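Local coordinates for protein ORF10 (Moritella marina, PDB 6RIW) that forms the ketosynthase-chain length factor didomain of a polyunsaturated fatty acid synthase and probably condenses acyl chains carried on acyl carrier protein, at residues Leu400-Asn404 with Gly405-Gly409; Gln590-Gly593 with Arg594-Thr598; Gln755-Ala758 with Glu759-Tyr762. One frame throughout, in Å; residues are numbered along the deposited sequence.

The three contacts follow one another along the chain without interleaving, and none touches another. Contact 1 (400-409) belongs to the first ketosynthase-like half, in the loop between strands 389-390 and 417-418. Contacts 2 and 3 both lie in the second, which is consistent with the chain length factor. Contact 2 (590-598), on helices 589-595 and 597-608, is buried against helices 129-148 and 228-237 of the first half. Contact 3 (755-762) is a surface turn joining strands 741-752 and 763-772. Centres of contacts 1 and 2 are 44 Å apart; those of contact 3 and either other contact, 50 Å. Contacts 1 and 3 lie in surface loops of different halves, while contact 2 forms part of the junction between them.

Contact 1 of 3, residues Leu400-Asn404 with Gly405-Gly409; sequences LQSKN and GYFTG
Ser402 and Phe407 close this local loop with both the backbone N and the side-chain OG of the serine: the N-H of Ser402 reaches Phe407 O at 2.9 Å, and Ser402 OG takes the N-H of Phe407 at 2.8 Å, nearly straight at 169°. The hydroxyl is turned inward because OG sits between its own backbone N and carbonyl carbon (chi1 50°). A type I turn runs from Ser402 to Gly405, closed by the bond from Gly405 N to Ser402 O at 3.0 Å. Gly405 has a positive phi of 67°, a conformation easily adopted without a side chain.

On another flank, Gln401 and Thr408 lie alongside one another and point the same way. Gln401 CB meets Thr408 CG2 at 3.8 Å, while the extended amide arm passes Gly405, its OE1 lying 3.9 Å from Gly405 CA. Gln401 CA also makes a C-H...O contact with Phe407 O at 3.2 Å. A water joins Leu400 O to Gly409 N where the two arms of the loop part.

The turn lies at the surface of the first ketosynthase-like half, in the loop between strands 389-390 and 417-418. Helix 336-350 receives it through Glu347, whose carboxylate is hydrogen-bonded to Ser402 OG and Asn404 ND2. Tyr406 forms a cation-pi contact with Lys356, and its OH binds Asn355 O. The buried serine hydroxyl is thus satisfied both within the loop and by Glu347, whose negative charge would probably polarise it and strengthen it as acceptor for the Phe407 N-H.

Contact 2 of 3, residues Gln590-Gly593 with Arg594-Thr598; sequences QYRG and RVNLT
Residues 590-596 are joined by i to i+4 backbone bonds along helix 589-595: Val595 N bonds to Tyr591 O at 3.0 Å and Asn596 N to Arg592 O at 2.9 Å, whereas the N-H of Arg594 divides between Gln590 O and, weakly, Tyr591 O.

Two side-chain pairs, each four residues apart, run along the turn. In the polar pair, Arg592 and Asn596 lie abreast and point the same way. The arginine stretches out fully from CG to NE, with CG anti to the backbone N (chi1 -177°), and grips the amide side-on: NE and NH2 both donate to the single atom Asn596 OD1, at 2.8 Å and 3.0 Å. OD1 sits in the guanidinium plane, and the two flat groups lie nearly coplanar, 22° apart, so that the two bonds hold this oxygen from the side, at the edge of the guanidinium.

This face of the turn forms part of the junction between the two thiolase-like halves of the didomain. Arg592 continues across it, with NH1 in a salt bridge to Asp227 and NH2 bonded to Met41 O. Arg594, directed elsewhere, forms salt bridges to Asp56 across the junction and to Asp626 on helix 614-628.

In the apolar pair, Val595 lays CG2 over one face of the Tyr591 ring, a CH-pi contact with CG2 3.9 Å from the ring centroid. The methyl is displaced toward the rim, so its nearest ring atom is Tyr591 CZ at 3.6 Å. Tyr637 meets the Tyr591 ring edge-to-face, and Met233 of helix 228-237 touches both Tyr591 and Val595. Farther along, Leu597 packs its CG 3.6 Å from Gly593 O.

Contact 3 of 3, residues Gln755-Ala758 with Glu759-Tyr762; sequences QVTA and EQVY
Glu759 bends back at chi2 (-72°) to meet Thr757, whose OG1 donates to Glu759 OE2; the separation of 2.4 Å is very short, so the exact placing of this pair is doubtful.

Next, Gln760 folds toward the preceding residues. Its OE1 accepts the N-H of Thr757 at 3.0 Å, in the amide plane and on a lone pair, with an N-H...O angle of 162°. In the other direction, Gln760 N donates to Thr757 O, also at 3.0 Å. Side chain and backbone therefore hold Thr757 at the start of a short 3-10 turn, the side-chain bond resembling one arm of a capping box. A water joins the same OE1 to Gln755 O. Replacing Gln760 by an alanine removes OE1 and is likely to cost the Thr757 N-H its side-chain acceptor and the water its link from Gln755 O to this side chain.

Val761 continues the 3-10 pattern, its N bonding to Ala758 O at 3.3 Å. Its CG2 meets Val756 CG2 at 3.5 Å, a tight methyl contact with the side chains crossing at about a right angle.

The turn links strands 741-752 and 763-772, and Val756 also touches Ala470 and Ile472 on strand 469-478, which pairs with both. The backbone and Gln760 amide bonds thus hold the turn, and the Val756-Val761 methyl contact packs beside it.

Contact 1 of 3, residues Leu400-Asn404 with Gly405-Gly409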
loop_
_atom_site.group_PDB
_atom_site.type_symbol
_atom_site.label_atom_id
_atom_site.label_comp_id
_atom_site.label_asym_id
_atom_site.label_seq_id
_atom_site.Cartn_x
_atom_site.Cartn_y
_atom_site.Cartn_z
ATOM N N LEU A 400 -19.481 -23.549 -14.786
ATOM C CA LEU A 400 -20.449 -22.526 -15.150
ATOM C C LEU A 400 -20.450 -22.326 -16.662
ATOM O O LEU A 400 -19.554 -22.779 -17.380
ATOM C CB LEU A 400 -20.137 -21.195 -14.464
ATOM C CG LEU A 400 -20.001 -21.116 -12.942
ATOM C CD1 LEU A 400 -19.208 -19.868 -12.584
ATOM C CD2 LEU A 400 -21.355 -21.086 -12.273
ATOM N N GLN A 401 -21.480 -21.643 -17.153
ATOM C CA GLN A 401 -21.460 -21.090 -18.499
ATOM C C GLN A 401 -21.734 -19.595 -18.414
ATOM O O GLN A 401 -22.300 -19.112 -17.430
ATOM C CB GLN A 401 -22.488 -21.768 -19.412
ATOM C CG GLN A 401 -23.856 -21.137 -19.305
ATOM C CD GLN A 401 -24.935 -21.953 -19.994
ATOM O OE1 GLN A 401 -24.641 -22.865 -20.766
ATOM N NE2 GLN A 401 -26.192 -21.628 -19.708
ATOM N N SER A 402 -21.301 -18.855 -19.439
ATOM C CA SER A 402 -21.538 -17.415 -19.430
ATOM C C SER A 402 -23.037 -17.129 -19.565
ATOM O O SER A 402 -23.854 -18.029 -19.797
ATOM C CB SER A 402 -20.757 -16.707 -20.545
ATOM O OG SER A 402 -20.937 -17.313 -21.816
ATOM N N LYS A 403 -23.397 -15.853 -19.409
ATOM C CA LYS A 403 -24.809 -15.476 -19.379
ATOM C C LYS A 403 -25.590 -16.069 -20.552
ATOM O O LYS A 403 -26.677 -16.622 -20.361
ATOM C CB LYS A 403 -24.946 -13.951 -19.362
ATOM C CG LYS A 403 -26.368 -13.450 -19.104
ATOM C CD LYS A 403 -26.442 -11.923 -19.110
ATOM C CE LYS A 403 -27.883 -11.438 -19.307
ATOM N NZ LYS A 403 -28.461 -10.767 -18.093
ATOM N N ASN A 404 -25.038 -16.004 -21.763
ATOM C CA ASN A 404 -25.742 -16.447 -22.964
ATOM C C ASN A 404 -25.161 -17.730 -23.552
ATOM O O ASN A 404 -25.263 -17.964 -24.759
ATOM C CB ASN A 404 -25.751 -15.335 -24.013
ATOM C CG ASN A 404 -26.474 -14.088 -23.529
ATOM O OD1 ASN A 404 -27.698 -14.090 -23.354
ATOM N ND2 ASN A 404 -25.722 -13.025 -23.285
ATOM N N GLY A 405 -24.548 -18.571 -22.717
ATOM C CA GLY A 405 -24.012 -19.838 -23.176
ATOM C C GLY A 405 -22.840 -19.741 -24.121
ATOM O O GLY A 405 -22.506 -20.732 -24.782
ATOM N N TYR A 406 -22.196 -18.572 -24.206
ATOM C CA TYR A 406 -21.098 -18.396 -25.150
ATOM C C TYR A 406 -19.864 -19.174 -24.708
ATOM O O TYR A 406 -19.276 -19.915 -25.500
ATOM C CB TYR A 406 -20.779 -16.907 -25.311
ATOM C CG TYR A 406 -19.800 -16.600 -26.424
ATOM C CD1 TYR A 406 -20.212 -16.579 -27.760
ATOM C CD2 TYR A 406 -18.461 -16.334 -26.149
ATOM C CE1 TYR A 406 -19.316 -16.300 -28.788
ATOM C CE2 TYR A 406 -17.551 -16.052 -27.179
ATOM C CZ TYR A 406 -17.990 -16.036 -28.494
ATOM O OH TYR A 406 -17.106 -15.754 -29.504
ATOM N N PHE A 407 -19.451 -19.002 -23.450
ATOM C CA PHE A 407 -18.373 -19.778 -22.842
ATOM C C PHE A 407 -18.967 -20.895 -21.995
ATOM O O PHE A 407 -19.905 -20.662 -21.227
ATOM C CB PHE A 407 -17.489 -18.890 -21.959
ATOM C CG PHE A 407 -16.510 -18.053 -22.725
ATOM C CD1 PHE A 407 -15.372 -18.627 -23.267
ATOM C CD2 PHE A 407 -16.727 -16.696 -22.899
ATOM C CE1 PHE A 407 -14.452 -17.864 -23.971
ATOM C CE2 PHE A 407 -15.814 -15.923 -23.617
ATOM C CZ PHE A 407 -14.681 -16.510 -24.153
ATOM N N THR A 408 -18.423 -22.101 -22.133
ATOM C CA THR A 408 -18.850 -23.229 -21.312
ATOM C C THR A 408 -17.615 -24.021 -20.914
ATOM O O THR A 408 -16.486 -23.670 -21.272
ATOM C CB THR A 408 -19.838 -24.142 -22.055
ATOM O OG1 THR A 408 -19.167 -24.765 -23.157
ATOM C CG2 THR A 408 -21.040 -23.361 -22.565
ATOM N N GLY A 409 -17.848 -25.136 -20.214
ATOM C CA GLY A 409 -16.777 -26.050 -19.854
ATOM C C GLY A 409 -15.960 -26.552 -21.029
ATOM O O GLY A 409 -14.838 -27.032 -20.830
HETATM O O HOH W 1 -20.296 -25.515 -18.915
#

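Contact 2 of 3, residues Gln590-Gly593 with Arg594-Thr598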
loop_
_atom_site.group_PDB
_atom_site.type_symbol
_atom_site.label_atom_id
_atom_site.label_comp_id
_atom_site.label_asym_id
_atom_site.label_seq_id
_atom_site.Cartn_x
_atom_site.Cartn_y
_atom_site.Cartn_z
ATOM N N GLN A 590 -4.952 -1.696 16.238
ATOM C CA GLN A 590 -5.927 -1.742 17.317
ATOM C C GLN A 590 -6.958 -2.839 17.103
ATOM O O GLN A 590 -7.545 -3.313 18.078
ATOM C CB GLN A 590 -6.610 -0.374 17.460
ATOM C CG GLN A 590 -5.650 0.706 17.927
ATOM C CD GLN A 590 -6.233 2.099 17.798
ATOM O OE1 GLN A 590 -7.439 2.253 17.682
ATOM N NE2 GLN A 590 -5.376 3.122 17.832
ATOM N N TYR A 591 -7.193 -3.254 15.855
ATOM C CA TYR A 591 -8.208 -4.271 15.611
ATOM C C TYR A 591 -7.801 -5.620 16.205
ATOM O O TYR A 591 -8.575 -6.250 16.947
ATOM C CB TYR A 591 -8.494 -4.399 14.118
ATOM C CG TYR A 591 -9.483 -5.497 13.879
ATOM C CD1 TYR A 591 -10.780 -5.392 14.358
ATOM C CD2 TYR A 591 -9.108 -6.664 13.223
ATOM C CE1 TYR A 591 -11.694 -6.429 14.189
ATOM C CE2 TYR A 591 -10.011 -7.696 13.038
ATOM C CZ TYR A 591 -11.300 -7.568 13.524
ATOM O OH TYR A 591 -12.189 -8.595 13.344
ATOM N N ARG A 592 -6.599 -6.101 15.885
ATOM C CA ARG A 592 -6.125 -7.301 16.581
ATOM C C ARG A 592 -5.892 -7.017 18.065
ATOM O O ARG A 592 -6.054 -7.912 18.909
ATOM C CB ARG A 592 -4.846 -7.843 15.931
ATOM C CG ARG A 592 -4.385 -9.149 16.603
ATOM C CD ARG A 592 -3.262 -9.864 15.866
ATOM N NE ARG A 592 -2.872 -11.040 16.655
ATOM C CZ ARG A 592 -2.261 -12.114 16.163
ATOM N NH1 ARG A 592 -1.957 -12.175 14.878
ATOM N NH2 ARG A 592 -1.959 -13.134 16.963
ATOM N N GLY A 593 -5.525 -5.779 18.402
ATOM C CA GLY A 593 -5.457 -5.390 19.800
ATOM C C GLY A 593 -6.729 -5.719 20.559
ATOM O O GLY A 593 -6.680 -6.088 21.735
ATOM N N ARG A 594 -7.880 -5.606 19.896
ATOM C CA ARG A 594 -9.144 -6.044 20.494
ATOM C C ARG A 594 -9.322 -7.562 20.398
ATOM O O ARG A 594 -9.580 -8.246 21.399
ATOM C CB ARG A 594 -10.303 -5.322 19.798
ATOM C CG ARG A 594 -11.694 -5.905 20.081
ATOM C CD ARG A 594 -12.730 -5.650 18.974
ATOM N NE ARG A 594 -13.850 -6.567 19.198
ATOM C CZ ARG A 594 -14.893 -6.310 19.981
ATOM N NH1 ARG A 594 -14.998 -5.137 20.578
ATOM N NH2 ARG A 594 -15.832 -7.237 20.164
ATOM N N VAL A 595 -9.185 -8.103 19.202
ATOM C CA VAL A 595 -9.582 -9.490 18.946
ATOM C C VAL A 595 -8.773 -10.459 19.803
ATOM O O VAL A 595 -9.309 -11.436 20.352
ATOM C CB VAL A 595 -9.436 -9.798 17.448
ATOM C CG1 VAL A 595 -9.445 -11.281 17.204
ATOM C CG2 VAL A 595 -10.546 -9.077 16.652
ATOM N N ASN A 596 -7.486 -10.178 19.973
ATOM C CA ASN A 596 -6.589 -11.125 20.636
ATOM C C ASN A 596 -6.864 -11.237 22.133
ATOM O O ASN A 596 -6.420 -12.207 22.767
ATOM C CB ASN A 596 -5.143 -10.702 20.380
ATOM C CG ASN A 596 -4.200 -11.873 20.242
ATOM O OD1 ASN A 596 -3.419 -11.938 19.291
ATOM N ND2 ASN A 596 -4.221 -12.786 21.227
ATOM N N LEU A 597 -7.610 -10.292 22.708
ATOM C CA LEU A 597 -7.914 -10.389 24.129
ATOM C C LEU A 597 -8.722 -11.647 24.459
ATOM O O LEU A 597 -8.758 -12.037 25.623
ATOM C CB LEU A 597 -8.646 -9.132 24.610
ATOM C CG LEU A 597 -7.759 -7.878 24.613
ATOM C CD1 LEU A 597 -8.606 -6.620 24.902
ATOM C CD2 LEU A 597 -6.683 -8.017 25.649
ATOM N N THR A 598 -9.369 -12.270 23.462
ATOM C CA THR A 598 -10.008 -13.584 23.629
ATOM C C THR A 598 -9.107 -14.581 24.359
ATOM O O THR A 598 -9.487 -15.166 25.382
ATOM C CB THR A 598 -10.388 -14.157 22.257
ATOM O OG1 THR A 598 -11.457 -13.384 21.700
ATOM C CG2 THR A 598 -10.843 -15.617 22.382
#

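Contact 3 of 3, residues Gln755-Ala758 with Glu759-Tyr762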
loop_
_atom_site.group_PDB
_atom_site.type_symbol
_atom_site.label_atom_id
_atom_site.label_comp_id
_atom_site.label_asym_id
_atom_site.label_seq_id
_atom_site.Cartn_x
_atom_site.Cartn_y
_atom_site.Cartn_z
ATOM N N GLN A 755 -2.149 21.531 -21.932
ATOM C CA GLN A 755 -3.588 21.323 -21.996
ATOM C C GLN A 755 -4.363 22.064 -20.909
ATOM O O GLN A 755 -5.482 21.672 -20.581
ATOM C CB GLN A 755 -3.905 19.828 -21.956
ATOM C CG GLN A 755 -3.265 19.050 -23.096
ATOM C CD GLN A 755 -3.773 19.500 -24.470
ATOM O OE1 GLN A 755 -4.842 20.106 -24.588
ATOM N NE2 GLN A 755 -2.995 19.225 -25.510
ATOM N N VAL A 756 -3.824 23.153 -20.365
ATOM C CA VAL A 756 -4.562 23.941 -19.387
ATOM C C VAL A 756 -4.599 25.376 -19.879
ATOM O O VAL A 756 -3.731 25.809 -20.635
ATOM C CB VAL A 756 -3.916 23.892 -17.992
ATOM C CG1 VAL A 756 -3.823 22.451 -17.496
ATOM C CG2 VAL A 756 -2.539 24.534 -18.044
ATOM N N THR A 757 -5.583 26.123 -19.402
ATOM C CA THR A 757 -5.618 27.556 -19.673
ATOM C C THR A 757 -4.977 28.336 -18.521
ATOM O O THR A 757 -4.873 27.853 -17.388
ATOM C CB THR A 757 -7.050 28.039 -19.909
ATOM O OG1 THR A 757 -7.852 27.767 -18.756
ATOM C CG2 THR A 757 -7.666 27.326 -21.106
ATOM N N ALA A 758 -4.541 29.564 -18.831
ATOM C CA ALA A 758 -3.723 30.318 -17.885
ATOM C C ALA A 758 -4.450 30.551 -16.566
ATOM O O ALA A 758 -3.838 30.466 -15.496
ATOM C CB ALA A 758 -3.286 31.650 -18.506
ATOM N N GLU A 759 -5.758 30.801 -16.609
ATOM C CA GLU A 759 -6.433 31.144 -15.360
ATOM C C GLU A 759 -6.675 29.938 -14.458
ATOM O O GLU A 759 -7.200 30.122 -13.366
ATOM C CB GLU A 759 -7.764 31.854 -15.633
ATOM C CG GLU A 759 -8.853 30.973 -16.247
ATOM C CD GLU A 759 -8.574 30.624 -17.714
ATOM O OE1 GLU A 759 -7.734 31.302 -18.376
ATOM O OE2 GLU A 759 -9.190 29.656 -18.203
ATOM N N GLN A 760 -6.293 28.732 -14.877
ATOM C CA GLN A 760 -6.394 27.548 -14.032
ATOM C C GLN A 760 -5.178 27.322 -13.148
ATOM O O GLN A 760 -5.276 26.556 -12.189
ATOM C CB GLN A 760 -6.533 26.292 -14.892
ATOM C CG GLN A 760 -7.750 26.250 -15.782
ATOM C CD GLN A 760 -7.894 24.884 -16.377
ATOM O OE1 GLN A 760 -7.280 24.574 -17.406
ATOM N NE2 GLN A 760 -8.664 24.029 -15.706
ATOM N N VAL A 761 -4.028 27.893 -13.487
ATOM C CA VAL A 761 -2.747 27.361 -13.041
ATOM C C VAL A 761 -2.302 28.060 -11.760
ATOM O O VAL A 761 -2.161 29.286 -11.727
ATOM C CB VAL A 761 -1.684 27.505 -14.137
ATOM C CG1 VAL A 761 -0.351 26.984 -13.639
ATOM C CG2 VAL A 761 -2.142 26.748 -15.379
ATOM N N TYR A 762 -2.093 27.274 -10.699
ATOM C CA TYR A 762 -1.410 27.807 -9.524
ATOM C C TYR A 762 0.064 28.005 -9.819
ATOM O O TYR A 762 0.597 29.113 -9.686
ATOM C CB TYR A 762 -1.583 26.873 -8.323
ATOM C CG TYR A 762 -2.951 26.872 -7.667
ATOM C CD1 TYR A 762 -3.268 27.799 -6.686
ATOM C CD2 TYR A 762 -3.909 25.919 -8.014
ATOM C CE1 TYR A 762 -4.507 27.789 -6.053
ATOM C CE2 TYR A 762 -5.151 25.888 -7.389
ATOM C CZ TYR A 762 -5.439 26.831 -6.401
ATOM O OH TYR A 762 -6.668 26.811 -5.807
HETATM O O HOH W 2 -7.740 22.097 -18.766
#